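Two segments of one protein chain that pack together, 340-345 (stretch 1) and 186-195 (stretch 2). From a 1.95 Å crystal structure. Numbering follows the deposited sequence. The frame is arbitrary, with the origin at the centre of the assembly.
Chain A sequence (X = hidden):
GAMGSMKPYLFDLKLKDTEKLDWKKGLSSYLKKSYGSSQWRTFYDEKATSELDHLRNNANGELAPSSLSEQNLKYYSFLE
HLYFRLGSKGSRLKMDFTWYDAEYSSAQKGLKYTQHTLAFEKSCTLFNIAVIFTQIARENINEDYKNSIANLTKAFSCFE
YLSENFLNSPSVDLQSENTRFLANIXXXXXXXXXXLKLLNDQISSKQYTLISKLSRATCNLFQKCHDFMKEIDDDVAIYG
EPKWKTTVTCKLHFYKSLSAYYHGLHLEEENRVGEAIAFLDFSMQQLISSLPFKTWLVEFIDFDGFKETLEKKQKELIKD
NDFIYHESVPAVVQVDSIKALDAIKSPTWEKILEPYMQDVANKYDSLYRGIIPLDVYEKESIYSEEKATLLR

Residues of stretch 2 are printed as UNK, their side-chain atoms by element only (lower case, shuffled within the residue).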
ATOM      1  N   ALA A 340     -13.804  -2.095 -16.543  1.00 43.53           N
ATOM      2  CA  ALA A 340     -13.120  -1.534 -15.378  1.00 40.20           C
ATOM      3  C   ALA A 340     -12.344  -0.246 -15.649  1.00 37.96           C
ATOM      4  O   ALA A 340     -11.744  -0.077 -16.711  1.00 37.12           O
ATOM      5  CB  ALA A 340     -12.185  -2.583 -14.780  1.00 40.04           C
ATOM      6  N   LEU A 341     -12.362   0.656 -14.671  1.00 34.70           N
ATOM      7  CA  LEU A 341     -11.653   1.926 -14.770  1.00 33.28           C
ATOM      8  C   LEU A 341     -10.751   2.129 -13.547  1.00 31.61           C
ATOM      9  O   LEU A 341     -11.238   2.389 -12.446  1.00 30.23           O
ATOM     10  CB  LEU A 341     -12.647   3.085 -14.869  1.00 31.94           C
ATOM     11  CG  LEU A 341     -12.027   4.483 -14.983  1.00 33.45           C
ATOM     12  CD1 LEU A 341     -11.249   4.584 -16.279  1.00 31.43           C
ATOM     13  CD2 LEU A 341     -13.111   5.550 -14.928  1.00 32.95           C
ATOM     14  N   ASP A 342      -9.442   1.999 -13.755  1.00 30.10           N
ATOM     15  CA  ASP A 342      -8.431   2.174 -12.703  1.00 29.82           C
ATOM     16  C   ASP A 342      -8.135   3.673 -12.577  1.00 29.86           C
ATOM     17  O   ASP A 342      -7.575   4.269 -13.496  1.00 31.98           O
ATOM     18  CB  ASP A 342      -7.150   1.436 -13.102  1.00 31.19           C
ATOM     19  CG  ASP A 342      -6.150   1.320 -11.961  1.00 31.28           C
ATOM     20  OD1 ASP A 342      -6.163   2.167 -11.044  1.00 29.90           O
ATOM     21  OD2 ASP A 342      -5.339   0.377 -11.996  1.00 33.11           O
ATOM     22  N   ALA A 343      -8.488   4.275 -11.445  1.00 27.87           N
ATOM     23  CA  ALA A 343      -8.280   5.711 -11.246  1.00 28.05           C
ATOM     24  C   ALA A 343      -6.973   6.113 -10.552  1.00 28.93           C
ATOM     25  O   ALA A 343      -6.720   7.302 -10.352  1.00 28.34           O
ATOM     26  CB  ALA A 343      -9.458   6.292 -10.470  1.00 27.53           C
ATOM     27  N   ILE A 344      -6.147   5.139 -10.191  1.00 29.50           N
ATOM     28  CA  ILE A 344      -4.903   5.436  -9.493  1.00 31.05           C
ATOM     29  C   ILE A 344      -3.663   5.440 -10.384  1.00 32.55           C
ATOM     30  O   ILE A 344      -3.286   4.418 -10.959  1.00 34.58           O
ATOM     31  CB  ILE A 344      -4.684   4.446  -8.303  1.00 31.00           C
ATOM     32  CG1 ILE A 344      -5.666   4.758  -7.170  1.00 31.64           C
ATOM     33  CG2 ILE A 344      -3.265   4.571  -7.755  1.00 27.26           C
ATOM     34  CD1 ILE A 344      -7.102   4.619  -7.535  1.00 35.24           C
ATOM     35  N   LYS A 345      -3.037   6.605 -10.486  1.00 34.29           N
ATOM     36  CA  LYS A 345      -1.828   6.768 -11.282  1.00 36.71           C
ATOM     37  C   LYS A 345      -0.669   6.963 -10.310  1.00 35.18           C
ATOM     38  O   LYS A 345      -0.543   8.019  -9.692  1.00 35.94           O
ATOM     39  CB  LYS A 345      -1.952   7.992 -12.194  1.00 40.54           C
ATOM     40  CG  LYS A 345      -3.119   7.931 -13.172  1.00 44.59           C
ATOM     41  CD  LYS A 345      -3.191   9.196 -14.021  1.00 47.76           C
ATOM     42  CE  LYS A 345      -4.358   9.151 -15.001  1.00 49.26           C
ATOM     43  NZ  LYS A 345      -4.398  10.368 -15.866  1.00 49.94           N
ATOM     44  N   UNK A 186      -2.050  -1.731  -1.329  1.00 19.00           N
ATOM     45  CA  UNK A 186      -2.139  -0.273  -1.328  1.00 18.52           C
ATOM     46  C   UNK A 186      -2.878   0.267  -2.553  1.00 19.01           C
ATOM     47  O   UNK A 186      -3.674   1.209  -2.440  1.00 18.27           O
ATOM     48  s   UNK A 186       0.133  -0.000   0.318  1.00 20.15           S
ATOM     49  c   UNK A 186      -0.741   0.349  -1.240  1.00 17.63           C
ATOM     50  N   UNK A 187      -2.622  -0.322  -3.715  1.00 17.15           N
ATOM     51  CA  UNK A 187      -3.296   0.105  -4.936  1.00 19.42           C
ATOM     52  C   UNK A 187      -4.800  -0.176  -4.803  1.00 19.19           C
ATOM     53  O   UNK A 187      -5.639   0.691  -5.085  1.00 20.71           O
ATOM     54  c   UNK A 187      -3.497  -0.112  -9.651  1.00 22.73           C
ATOM     55  n   UNK A 187      -4.253   0.842  -9.137  1.00 24.31           N
ATOM     56  n   UNK A 187      -2.879  -0.733  -8.663  1.00 21.56           N
ATOM     57  c   UNK A 187      -3.247  -0.162  -7.463  1.00 21.39           C
ATOM     58  c   UNK A 187      -2.724  -0.646  -6.145  1.00 20.41           C
ATOM     59  c   UNK A 187      -4.113   0.834  -7.769  1.00 22.56           C
ATOM     60  N   UNK A 188      -5.138  -1.383  -4.362  1.00 18.19           N
ATOM     61  CA  UNK A 188      -6.538  -1.757  -4.193  1.00 18.93           C
ATOM     62  C   UNK A 188      -7.259  -0.818  -3.228  1.00 18.63           C
ATOM     63  O   UNK A 188      -8.373  -0.377  -3.510  1.00 20.05           O
ATOM     64  c   UNK A 188      -6.648  -3.206  -3.696  1.00 16.30           C
ATOM     65  N   UNK A 189      -6.625  -0.509  -2.096  1.00 17.56           N
ATOM     66  CA  UNK A 189      -7.236   0.371  -1.101  1.00 19.52           C
ATOM     67  C   UNK A 189      -7.397   1.797  -1.619  1.00 18.83           C
ATOM     68  O   UNK A 189      -8.396   2.459  -1.325  1.00 17.09           O
ATOM     69  c   UNK A 189      -5.722  -0.912   2.274  1.00 20.87           C
ATOM     70  c   UNK A 189      -6.407  -0.971   0.922  1.00 20.90           C
ATOM     71  o   UNK A 189      -4.825  -0.062   2.452  1.00 22.74           O
ATOM     72  c   UNK A 189      -6.427   0.376   0.202  1.00 18.86           C
ATOM     73  o   UNK A 189      -6.071  -1.725   3.160  1.00 21.80           O
ATOM     74  N   UNK A 190      -6.419   2.274  -2.385  1.00 18.61           N
ATOM     75  CA  UNK A 190      -6.505   3.621  -2.941  1.00 18.26           C
ATOM     76  C   UNK A 190      -7.728   3.710  -3.867  1.00 20.22           C
ATOM     77  O   UNK A 190      -8.520   4.651  -3.774  1.00 20.05           O
ATOM     78  c   UNK A 190      -5.226   3.959  -3.710  1.00 18.75           C
ATOM     79  N   UNK A 191      -7.873   2.726  -4.750  1.00 19.98           N
ATOM     80  CA  UNK A 191      -9.002   2.667  -5.689  1.00 22.03           C
ATOM     81  C   UNK A 191     -10.311   2.593  -4.897  1.00 23.49           C
ATOM     82  O   UNK A 191     -11.278   3.293  -5.202  1.00 24.40           O
ATOM     83  c   UNK A 191     -10.031   1.199  -7.588  1.00 21.91           C
ATOM     84  n   UNK A 191     -11.266   2.422  -9.295  1.00 24.19           N
ATOM     85  c   UNK A 191      -8.873   1.430  -6.591  1.00 21.70           C
ATOM     86  c   UNK A 191     -10.087   2.245  -8.694  1.00 26.70           C
ATOM     87  o   UNK A 191      -9.082   2.874  -9.016  1.00 28.96           O
ATOM     88  N   UNK A 192     -10.330   1.744  -3.875  1.00 22.87           N
ATOM     89  CA  UNK A 192     -11.515   1.587  -3.039  1.00 22.43           C
ATOM     90  C   UNK A 192     -11.941   2.918  -2.412  1.00 21.74           C
ATOM     91  O   UNK A 192     -13.127   3.264  -2.419  1.00 21.78           O
ATOM     92  o   UNK A 192     -10.886  -0.940   0.418  1.00 20.31           O
ATOM     93  c   UNK A 192     -12.314   0.478  -0.871  1.00 20.99           C
ATOM     94  o   UNK A 192     -13.050  -1.199   0.643  1.00 23.00           O
ATOM     95  c   UNK A 192     -11.248   0.545  -1.949  1.00 21.99           C
ATOM     96  c   UNK A 192     -12.064  -0.637   0.130  1.00 23.13           C
ATOM     97  N   UNK A 193     -10.985   3.669  -1.875  1.00 20.88           N
ATOM     98  CA  UNK A 193     -11.301   4.961  -1.262  1.00 22.48           C
ATOM     99  C   UNK A 193     -11.824   5.951  -2.308  1.00 23.81           C
ATOM    100  O   UNK A 193     -12.637   6.827  -1.996  1.00 23.57           O
ATOM    101  c   UNK A 193     -10.019   5.495   0.974  1.00 27.29           C
ATOM    102  c   UNK A 193     -10.655   4.225   1.505  1.00 25.99           C
ATOM    103  c   UNK A 193      -8.581   5.622   1.446  1.00 27.89           C
ATOM    104  c   UNK A 193     -10.062   5.533  -0.564  1.00 23.52           C
ATOM    105  N   UNK A 194     -11.368   5.804  -3.549  1.00 24.76           N
ATOM    106  CA  UNK A 194     -11.812   6.690  -4.624  1.00 27.46           C
ATOM    107  C   UNK A 194     -13.302   6.453  -4.883  1.00 29.14           C
ATOM    108  O   UNK A 194     -14.075   7.401  -5.066  1.00 29.81           O
ATOM    109  c   UNK A 194     -11.817   9.293  -9.019  1.00 33.15           C
ATOM    110  c   UNK A 194     -11.280   7.422  -6.999  1.00 30.62           C
ATOM    111  c   UNK A 194     -12.312   7.997  -9.118  1.00 31.62           C
ATOM    112  c   UNK A 194     -11.011   6.428  -5.902  1.00 28.23           C
ATOM    113  c   UNK A 194     -12.040   7.069  -8.107  1.00 29.32           C
ATOM    114  c   UNK A 194     -11.055   9.659  -7.916  1.00 33.06           C
ATOM    115  c   UNK A 194     -10.791   8.722  -6.912  1.00 32.09           C
ATOM    116  N   UNK A 195     -13.699   5.184  -4.902  1.00 29.51           N
ATOM    117  CA  UNK A 195     -15.100   4.825  -5.108  1.00 31.52           C
ATOM    118  C   UNK A 195     -15.946   5.407  -3.974  1.00 32.07           C
ATOM    119  O   UNK A 195     -16.961   6.062  -4.217  1.00 29.34           O
ATOM    120  c   UNK A 195     -16.778   2.954  -5.102  1.00 36.54           C
ATOM    121  c   UNK A 195     -15.294   3.291  -5.126  1.00 34.06           C
ATOM    122  c   UNK A 195     -14.645   2.700  -6.367  1.00 36.33           C
TER

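Stretch 2 is a continuous segment of helix, while stretch 1 runs past it without regular secondary structure. Position 186 carries one carbon followed by a sulfur, and its side chain lies out of reach of stretch 1; one carbon ending in sulfur is Cys186.

At position 187 a single carbon leads to a five-membered ring of three carbons and two nitrogens. One ring nitrogen lies close to the carboxylate of Asp342, and a ring carbon lies near CB of Ile344. The ring is an imidazole, so this is His187, with chi1 in the t range. Its CA-to-CB bond points sideways, yet the extended side chain carries the ring to stretch 1, where NE2 donates a hydrogen bond to OD1 of Asp342 (3.0 Å, 161°). The carboxylate oxygen meets the ring at its edge, near the ring plane, as expected for an acceptor facing a ring N-H.

Position 188 has one side-chain carbon, directed away from stretch 1, and is Ala188. Position 189 has three carbons, the third bearing two oxygens; this carboxylate at the end of a two-methylene arm identifies Glu189, which is out of reach of stretch 1.

A lone carbon at position 190 points toward stretch 1 and packs against Ile344. It is the methyl of Ala190, with CB 3.6 Å from CG1 of Ile344.

Position 191 again shows three carbons, but the third carries one oxygen and one nitrogen. Its terminal group reaches the backbone of stretch 1, the oxygen near N of Ala343 and the nitrogen near O of Leu341. An amide on this length of chain is Gln191. Its OE1 accepts a hydrogen bond from Ala343 N (2.9 Å, 159°), whereas the bond from NE2 to Leu341 O is weak, at 3.2 Å and a bent 121°. The amide thus offers an acceptor and a donor to two backbone groups of the loop.

Position 192 has three carbons, the third carrying two oxygens; its CA-to-CB bond points away from stretch 1 and nothing in it touches that stretch; it is Glu192. At position 193 four carbons fork at the second, giving Leu193; it does not touch stretch 1.

The side chain of position 194 is one carbon followed by a six-carbon ring with no further atom attached. The CB of Ala343 sits over one face of this ring, 3.8 Å from the ring centroid, in a CH-pi contact; the residue is Phe194. Position 195, one carbon carrying two others, is Val195 and remains out of reach.

The contact therefore combines polar anchoring with apolar packing. His187 and Gln191, one helical turn apart, bind the loop through its carboxylate and backbone, while Ala190 and Phe194, likewise one turn apart, receive Ile344 and Ala343. Asp342 OD1 also accepts a hydrogen bond from Ile344 N (3.1 Å), so the same oxygen that binds His187 ties the loop to itself. Ile344, buried and directed toward the helix, contributes the largest covered area.

Stretch 2, residues 186-195: CHAEAQELFV
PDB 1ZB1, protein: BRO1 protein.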